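Local coordinates for twin-arginine translocation pathway signal protein (Burkholderia phytofirmans, PDB 2RJO) that probably serves as a periplasmic sugar-binding protein, holding galactose in the cleft between its two lobes, at residues Ala56-Thr61 against Glu82-Ala87; Glu124-Leu129 against Ala156-Ala161; Pro185-Trp190 against Ile213-Ala218. One frame throughout, in Å; residues are numbered along the deposited sequence.

Contact 1: Ala56-Thr61 against Glu82-Ala87; sequences ALLQKT and EACSKA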
# COMPACT_ATOMS: atom_id res chain seq x y z
N ALA A 56 -17.15 3.19 -17.26
CA ALA A 56 -17.41 4.38 -18.05
C ALA A 56 -16.20 4.75 -18.91
O ALA A 56 -16.36 5.16 -20.06
CB ALA A 56 -17.77 5.55 -17.12
N LEU A 57 -15.00 4.59 -18.35
CA LEU A 57 -13.77 4.92 -19.07
C LEU A 57 -13.48 3.88 -20.16
O LEU A 57 -13.04 4.23 -21.25
CB LEU A 57 -12.60 5.01 -18.08
CG LEU A 57 -11.38 5.88 -18.43
CD1 LEU A 57 -10.35 5.85 -17.29
CD2 LEU A 57 -10.75 5.36 -19.68
N LEU A 58 -13.72 2.61 -19.86
CA LEU A 58 -13.47 1.57 -20.84
C LEU A 58 -14.34 1.82 -22.06
O LEU A 58 -13.93 1.53 -23.18
CB LEU A 58 -13.77 0.19 -20.25
CG LEU A 58 -12.80 -0.37 -19.20
CD1 LEU A 58 -13.33 -1.70 -18.68
CD2 LEU A 58 -11.41 -0.57 -19.80
N GLN A 59 -15.52 2.40 -21.84
CA GLN A 59 -16.45 2.71 -22.92
C GLN A 59 -16.04 3.91 -23.78
O GLN A 59 -16.10 3.84 -25.01
CB GLN A 59 -17.84 3.00 -22.36
CG GLN A 59 -18.63 1.79 -21.94
CD GLN A 59 -20.05 2.17 -21.56
OE1 GLN A 59 -20.80 2.70 -22.39
NE2 GLN A 59 -20.42 1.92 -20.30
N LYS A 60 -15.64 5.00 -23.13
CA LYS A 60 -15.23 6.20 -23.86
C LYS A 60 -13.90 6.06 -24.58
O LYS A 60 -13.56 6.90 -25.40
CB LYS A 60 -15.16 7.41 -22.92
CG LYS A 60 -16.52 7.98 -22.55
CD LYS A 60 -17.37 8.35 -23.77
CE LYS A 60 -16.75 9.49 -24.57
NZ LYS A 60 -17.45 9.62 -25.89
N THR A 61 -13.14 5.02 -24.28
CA THR A 61 -11.86 4.82 -24.94
C THR A 61 -11.92 3.64 -25.89
O THR A 61 -10.93 3.29 -26.52
CB THR A 61 -10.70 4.58 -23.93
OG1 THR A 61 -11.02 3.47 -23.09
CG2 THR A 61 -10.46 5.82 -23.07
N GLU A 82 -12.04 -8.60 -15.36
CA GLU A 82 -12.95 -9.17 -16.34
C GLU A 82 -13.37 -8.08 -17.31
O GLU A 82 -13.39 -8.30 -18.52
CB GLU A 82 -14.19 -9.74 -15.66
CG GLU A 82 -14.09 -11.20 -15.22
CD GLU A 82 -15.03 -11.52 -14.07
OE1 GLU A 82 -16.07 -10.82 -13.90
OE2 GLU A 82 -14.74 -12.49 -13.32
N ALA A 83 -13.70 -6.91 -16.77
CA ALA A 83 -14.12 -5.77 -17.59
C ALA A 83 -13.02 -5.33 -18.56
O ALA A 83 -13.29 -5.02 -19.72
CB ALA A 83 -14.52 -4.61 -16.69
N CYS A 84 -11.78 -5.29 -18.10
CA CYS A 84 -10.67 -4.89 -18.95
C CYS A 84 -10.43 -5.92 -20.04
O CYS A 84 -10.22 -5.58 -21.21
CB CYS A 84 -9.39 -4.73 -18.13
SG CYS A 84 -9.44 -3.38 -16.94
N SER A 85 -10.46 -7.19 -19.65
CA SER A 85 -10.23 -8.29 -20.57
C SER A 85 -11.20 -8.29 -21.75
O SER A 85 -10.79 -8.54 -22.89
CB SER A 85 -10.35 -9.62 -19.82
OG SER A 85 -10.02 -10.71 -20.66
N LYS A 86 -12.48 -8.03 -21.49
CA LYS A 86 -13.47 -8.01 -22.55
C LYS A 86 -13.36 -6.74 -23.39
O LYS A 86 -13.73 -6.74 -24.57
CB LYS A 86 -14.88 -8.10 -21.96
CG LYS A 86 -15.20 -9.45 -21.36
CD LYS A 86 -16.45 -9.38 -20.50
CE LYS A 86 -16.81 -10.75 -19.96
NZ LYS A 86 -17.93 -10.63 -18.98
N ALA A 87 -12.88 -5.67 -22.78
CA ALA A 87 -12.72 -4.41 -23.50
C ALA A 87 -11.41 -4.42 -24.30
O ALA A 87 -11.22 -3.59 -25.18
CB ALA A 87 -12.71 -3.27 -22.52
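Leu58 reaches out from the last turns of helix 47-60 and lays its forked end over the backbone and two methyl groups of helix 74-87. With 82 of the 148 Å² buried between the segments, it is the single residue of 56-61 to touch 82-87. CD1 lies chiefly on Ala83, 3.5 Å from Ala83 O, and it also meets the methyl carbon of that residue, with Leu58 CD1 3.7 Å from Ala83 CB. CD2 is the branch nearer the next turn of the same helix, 4.0 Å from Ala87 CB; Cys84 SG is a looser neighbour, 4.5 Å from Leu58 CD2. Because CG sits beside the backbone N and anti to the carbonyl carbon (chi1 -72°), with chi2 extended at 176°, the fork is carried well out from its own helix. With the segment axes 10.6 Å apart and nearly parallel (8°), the one leucine spans the gap to two alanines whose CB atoms point toward it. The contact is wholly apolar in its side chains. At the end of helix 47-60, Thr61 OG1 instead turns back on its own chain and donates to Leu57 O at 2.8 Å. Helices 47-60 and 74-87 come before and after strand 65-69, as neighbouring helices in the beta-alpha order of a type I periplasmic-binding lobe. Leu58 also touches Leu65 of that strand and Ala89 in the loop after helix 74-87, while Leu57 packs on strands 7-12, 38-42 and 65-69.

Contact 2: Glu124-Leu129 against Ala156-Ala161; sequences ETATQL and AGLDAA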
# COMPACT_ATOMS: atom_id res chain seq x y z
N GLU A 124 8.35 -7.16 10.99
CA GLU A 124 9.53 -6.30 11.12
C GLU A 124 9.26 -5.07 11.97
O GLU A 124 10.03 -4.77 12.89
CB GLU A 124 10.02 -5.86 9.74
CG GLU A 124 11.37 -6.44 9.36
CD GLU A 124 12.24 -5.47 8.58
OE1 GLU A 124 11.81 -4.97 7.52
OE2 GLU A 124 13.37 -5.20 9.03
N THR A 125 8.18 -4.35 11.66
CA THR A 125 7.84 -3.14 12.41
C THR A 125 7.42 -3.49 13.83
O THR A 125 7.70 -2.75 14.78
CB THR A 125 6.69 -2.35 11.71
OG1 THR A 125 5.47 -3.08 11.79
CG2 THR A 125 7.04 -2.09 10.26
N ALA A 126 6.76 -4.63 13.99
CA ALA A 126 6.32 -5.09 15.29
C ALA A 126 7.52 -5.48 16.15
O ALA A 126 7.53 -5.25 17.36
CB ALA A 126 5.39 -6.29 15.13
N THR A 127 8.52 -6.10 15.52
CA THR A 127 9.70 -6.51 16.26
C THR A 127 10.46 -5.28 16.75
O THR A 127 10.95 -5.26 17.88
CB THR A 127 10.63 -7.37 15.39
OG1 THR A 127 10.01 -8.64 15.17
CG2 THR A 127 11.98 -7.58 16.07
N GLN A 128 10.56 -4.27 15.90
CA GLN A 128 11.26 -3.04 16.27
C GLN A 128 10.52 -2.35 17.40
O GLN A 128 11.14 -1.81 18.31
CB GLN A 128 11.34 -2.09 15.07
CG GLN A 128 11.94 -0.74 15.41
CD GLN A 128 13.40 -0.84 15.86
OE1 GLN A 128 14.30 -1.08 15.04
NE2 GLN A 128 13.63 -0.65 17.15
N LEU A 129 9.19 -2.36 17.33
CA LEU A 129 8.35 -1.74 18.34
C LEU A 129 8.55 -2.43 19.70
O LEU A 129 8.71 -1.76 20.73
CB LEU A 129 6.89 -1.82 17.93
CG LEU A 129 5.87 -1.34 18.96
CD1 LEU A 129 5.99 0.17 19.14
CD2 LEU A 129 4.46 -1.70 18.52
N ALA A 156 -0.87 -10.49 10.29
CA ALA A 156 -0.31 -11.81 10.48
C ALA A 156 1.14 -11.62 10.92
O ALA A 156 1.65 -12.39 11.75
CB ALA A 156 -0.37 -12.60 9.17
N GLY A 157 1.79 -10.60 10.38
CA GLY A 157 3.16 -10.31 10.75
C GLY A 157 3.22 -9.88 12.21
O GLY A 157 4.16 -10.23 12.92
N LEU A 158 2.21 -9.12 12.65
CA LEU A 158 2.14 -8.64 14.04
C LEU A 158 2.01 -9.84 14.97
O LEU A 158 2.82 -10.03 15.87
CB LEU A 158 0.94 -7.72 14.24
CG LEU A 158 0.60 -7.30 15.68
CD1 LEU A 158 1.78 -6.55 16.29
CD2 LEU A 158 -0.65 -6.41 15.69
N ASP A 159 0.98 -10.65 14.73
CA ASP A 159 0.73 -11.83 15.55
C ASP A 159 1.95 -12.75 15.69
O ASP A 159 2.06 -13.49 16.67
CB ASP A 159 -0.44 -12.65 14.99
CG ASP A 159 -1.76 -11.88 15.01
OD1 ASP A 159 -1.90 -10.94 15.83
OD2 ASP A 159 -2.66 -12.23 14.23
N ALA A 160 2.83 -12.72 14.70
CA ALA A 160 4.03 -13.56 14.72
C ALA A 160 5.12 -12.94 15.61
O ALA A 160 5.88 -13.65 16.27
CB ALA A 160 4.56 -13.75 13.31
N ALA A 161 5.19 -11.61 15.61
CA ALA A 161 6.18 -10.93 16.42
C ALA A 161 5.79 -11.14 17.88
O ALA A 161 6.65 -11.27 18.76
CB ALA A 161 6.19 -9.45 16.07
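Two helices of an alternating beta-alpha lobe in the type I periplasmic-binding fold meet here: helix 118-132 precedes strand 137-143, and helix 149-163 follows it. Their facing surfaces are small enough for a close approach, with 8.2 Å between the segment axes and a crossing angle of -37°. At the centre, the Ala161 methyl is aimed at that of Ala126, which faces the other helix at a slant. Ala126 CB and Ala161 CB are 3.4 Å apart, a snug approach for two methyl carbons, showing that the helices are packed tightly here. The backbones are correspondingly close, with the CA atoms of Ala126 and Leu158 5.6 Å apart. Leu158 approaches the same alanine from the preceding turn of its helix: its CG is anti to the backbone N (chi1 171°), and the chi2 of 60° swings one branch forward until Leu158 CD1 lies 3.8 Å from Ala126 CB. The Ala126 methyl thus touches both, the two arriving at roughly right angles. Thr127 borders this apolar patch, with Thr127 OG1 4.0 Å from Ala161 CB. That approach is a van der Waals one; the hydroxyl is hydrogen-bonded to Glu123 O, one turn back in helix 118-132. Ala126, Leu158 and Ala161 are buried, the threonine at the border less so. Helix 149-163 carries the sugar-pocket residues Pro150 and Arg154 near its start, and the Leu158 side chain is about 14 Å from the galactose. Trp202 of strand 198-203 touches both Ala126 and Leu158, and Phe130, further along helix 118-132, packs on Leu158 and Ala161, while the neighbouring Thr125 and Gln128 turn to Phe290 of strand 283-291.

Contact 3: Pro185-Trp190 against Ile213-Ala218; sequences PIMQAW and IEALRA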
# COMPACT_ATOMS: atom_id res chain seq x y z
N PRO A 185 -10.28 8.62 17.26
CA PRO A 185 -11.18 8.27 18.36
C PRO A 185 -10.97 6.89 18.97
O PRO A 185 -11.37 6.65 20.11
CB PRO A 185 -12.57 8.44 17.74
CG PRO A 185 -12.34 8.14 16.31
CD PRO A 185 -11.04 8.87 16.02
N ILE A 186 -10.36 5.98 18.23
CA ILE A 186 -10.11 4.64 18.76
C ILE A 186 -8.93 4.70 19.75
O ILE A 186 -8.93 4.01 20.76
CB ILE A 186 -9.80 3.64 17.63
CG1 ILE A 186 -11.06 3.39 16.79
CG2 ILE A 186 -9.31 2.33 18.22
CD1 ILE A 186 -10.85 2.40 15.63
N MSE A 187 -7.94 5.53 19.43
CA MSE A 187 -6.77 5.69 20.30
C MSE A 187 -7.21 6.33 21.61
O MSE A 187 -6.73 5.96 22.68
CB MSE A 187 -5.72 6.59 19.64
CG MSE A 187 -4.40 5.90 19.31
SE MSE A 187 -3.45 5.32 20.74
CE MSE A 187 -3.22 3.75 20.36
N GLN A 188 -8.12 7.29 21.50
CA GLN A 188 -8.64 7.99 22.67
C GLN A 188 -9.32 7.03 23.63
O GLN A 188 -9.01 7.03 24.82
CB GLN A 188 -9.64 9.07 22.26
CG GLN A 188 -9.03 10.19 21.46
CD GLN A 188 -10.01 11.31 21.23
OE1 GLN A 188 -11.06 11.12 20.58
NE2 GLN A 188 -9.69 12.49 21.75
N ALA A 189 -10.24 6.24 23.10
CA ALA A 189 -10.98 5.27 23.91
C ALA A 189 -10.03 4.25 24.55
O ALA A 189 -10.29 3.78 25.66
CB ALA A 189 -12.02 4.56 23.06
N TRP A 190 -8.95 3.90 23.85
CA TRP A 190 -7.98 2.95 24.39
C TRP A 190 -7.21 3.54 25.57
O TRP A 190 -6.87 2.82 26.51
CB TRP A 190 -6.96 2.53 23.35
CG TRP A 190 -7.38 1.41 22.44
CD1 TRP A 190 -8.30 0.44 22.69
CD2 TRP A 190 -6.83 1.12 21.15
NE1 TRP A 190 -8.35 -0.45 21.65
CE2 TRP A 190 -7.46 -0.05 20.68
CE3 TRP A 190 -5.86 1.73 20.34
CZ2 TRP A 190 -7.15 -0.62 19.44
CZ3 TRP A 190 -5.55 1.16 19.10
CH2 TRP A 190 -6.20 -0.00 18.67
N ILE A 213 -0.93 9.06 16.75
CA ILE A 213 -0.05 10.08 17.29
C ILE A 213 -0.76 11.40 17.55
O ILE A 213 -0.34 12.17 18.41
CB ILE A 213 1.15 10.32 16.36
CG1 ILE A 213 2.01 9.05 16.30
CG2 ILE A 213 1.95 11.51 16.85
CD1 ILE A 213 3.11 9.07 15.24
N GLU A 214 -1.84 11.67 16.83
CA GLU A 214 -2.59 12.91 17.05
C GLU A 214 -3.36 12.82 18.35
O GLU A 214 -3.57 13.82 19.03
CB GLU A 214 -3.56 13.16 15.90
CG GLU A 214 -2.89 13.60 14.62
CD GLU A 214 -3.86 13.65 13.45
OE1 GLU A 214 -4.48 12.61 13.16
OE2 GLU A 214 -3.99 14.74 12.83
N ALA A 215 -3.78 11.60 18.70
CA ALA A 215 -4.50 11.36 19.93
C ALA A 215 -3.49 11.44 21.08
O ALA A 215 -3.78 12.04 22.12
CB ALA A 215 -5.16 9.99 19.89
N LEU A 216 -2.32 10.84 20.90
CA LEU A 216 -1.29 10.90 21.94
C LEU A 216 -0.90 12.36 22.19
O LEU A 216 -0.79 12.78 23.34
CB LEU A 216 -0.05 10.12 21.51
CG LEU A 216 -0.20 8.62 21.34
CD1 LEU A 216 1.11 8.06 20.79
CD2 LEU A 216 -0.57 7.97 22.66
N ARG A 217 -0.69 13.11 21.12
CA ARG A 217 -0.31 14.51 21.24
C ARG A 217 -1.36 15.28 22.05
O ARG A 217 -1.03 16.16 22.83
CB ARG A 217 -0.17 15.13 19.84
CG ARG A 217 0.10 16.63 19.84
CD ARG A 217 0.36 17.16 18.42
NE ARG A 217 1.59 16.62 17.85
CZ ARG A 217 1.66 15.55 17.06
NH1 ARG A 217 0.56 14.89 16.72
NH2 ARG A 217 2.84 15.13 16.61
N ALA A 218 -2.63 14.93 21.86
CA ALA A 218 -3.72 15.59 22.58
C ALA A 218 -3.68 15.27 24.08
O ALA A 218 -4.24 16.00 24.89
CB ALA A 218 -5.06 15.16 22.01
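Met187, a selenomethionine in this crystal, and Ala215 bury nearly equal areas, 55 and 53 Å², and meet through their first side-chain carbons. Met187 CB lies 3.5 Å from Ala215 CB, a tight carbon pair, and both CB atoms point toward the opposite helix. Beyond CB the Met187 chain bends at chi2 (-64°) and chi3, carrying the selenium toward Leu216, where Met187 SE is a looser 4.4 Å from Leu216 CD2. Gln188 comes third with 25 Å²: it sets its aliphatic part against the same alanine, Gln188 CG standing 4.2 Å from Ala215 CB. The Ala215 methyl is therefore touched by two consecutive residues of the facing helix. These helices, 180-194 and 206-218, come before and after strand 198-203 in the beta-alpha order of a periplasmic-binding lobe, and they pass at 8.5 Å between segment axes with a crossing angle of -48°. On the sheet side, Met187 touches Val140 and Val201. Phe184 and Met191, about one turn before and after Met187 along helix 180-194, also touch Ala215, and Leu216 packs further on Met191 and on Ile225.

All three contacts join helix pairs through apolar side chains, but in different places. Contact 1 belongs to one lobe, while contacts 2 and 3 lie across the chain's centre in the other, with centres about 21 Å apart and nearest atoms about 9 Å apart; contact 1 is about 41 and 43 Å from them, centre to centre. Contacts 2 and 3 are buried, and in each an alanine methyl meets another first side-chain carbon directly where the helices cross closely; contact 1 is only partly buried, and a leucine spans to alanines between two nearly parallel, more distant helices. No helix is shared, but strand 198-203 touches both buried contacts.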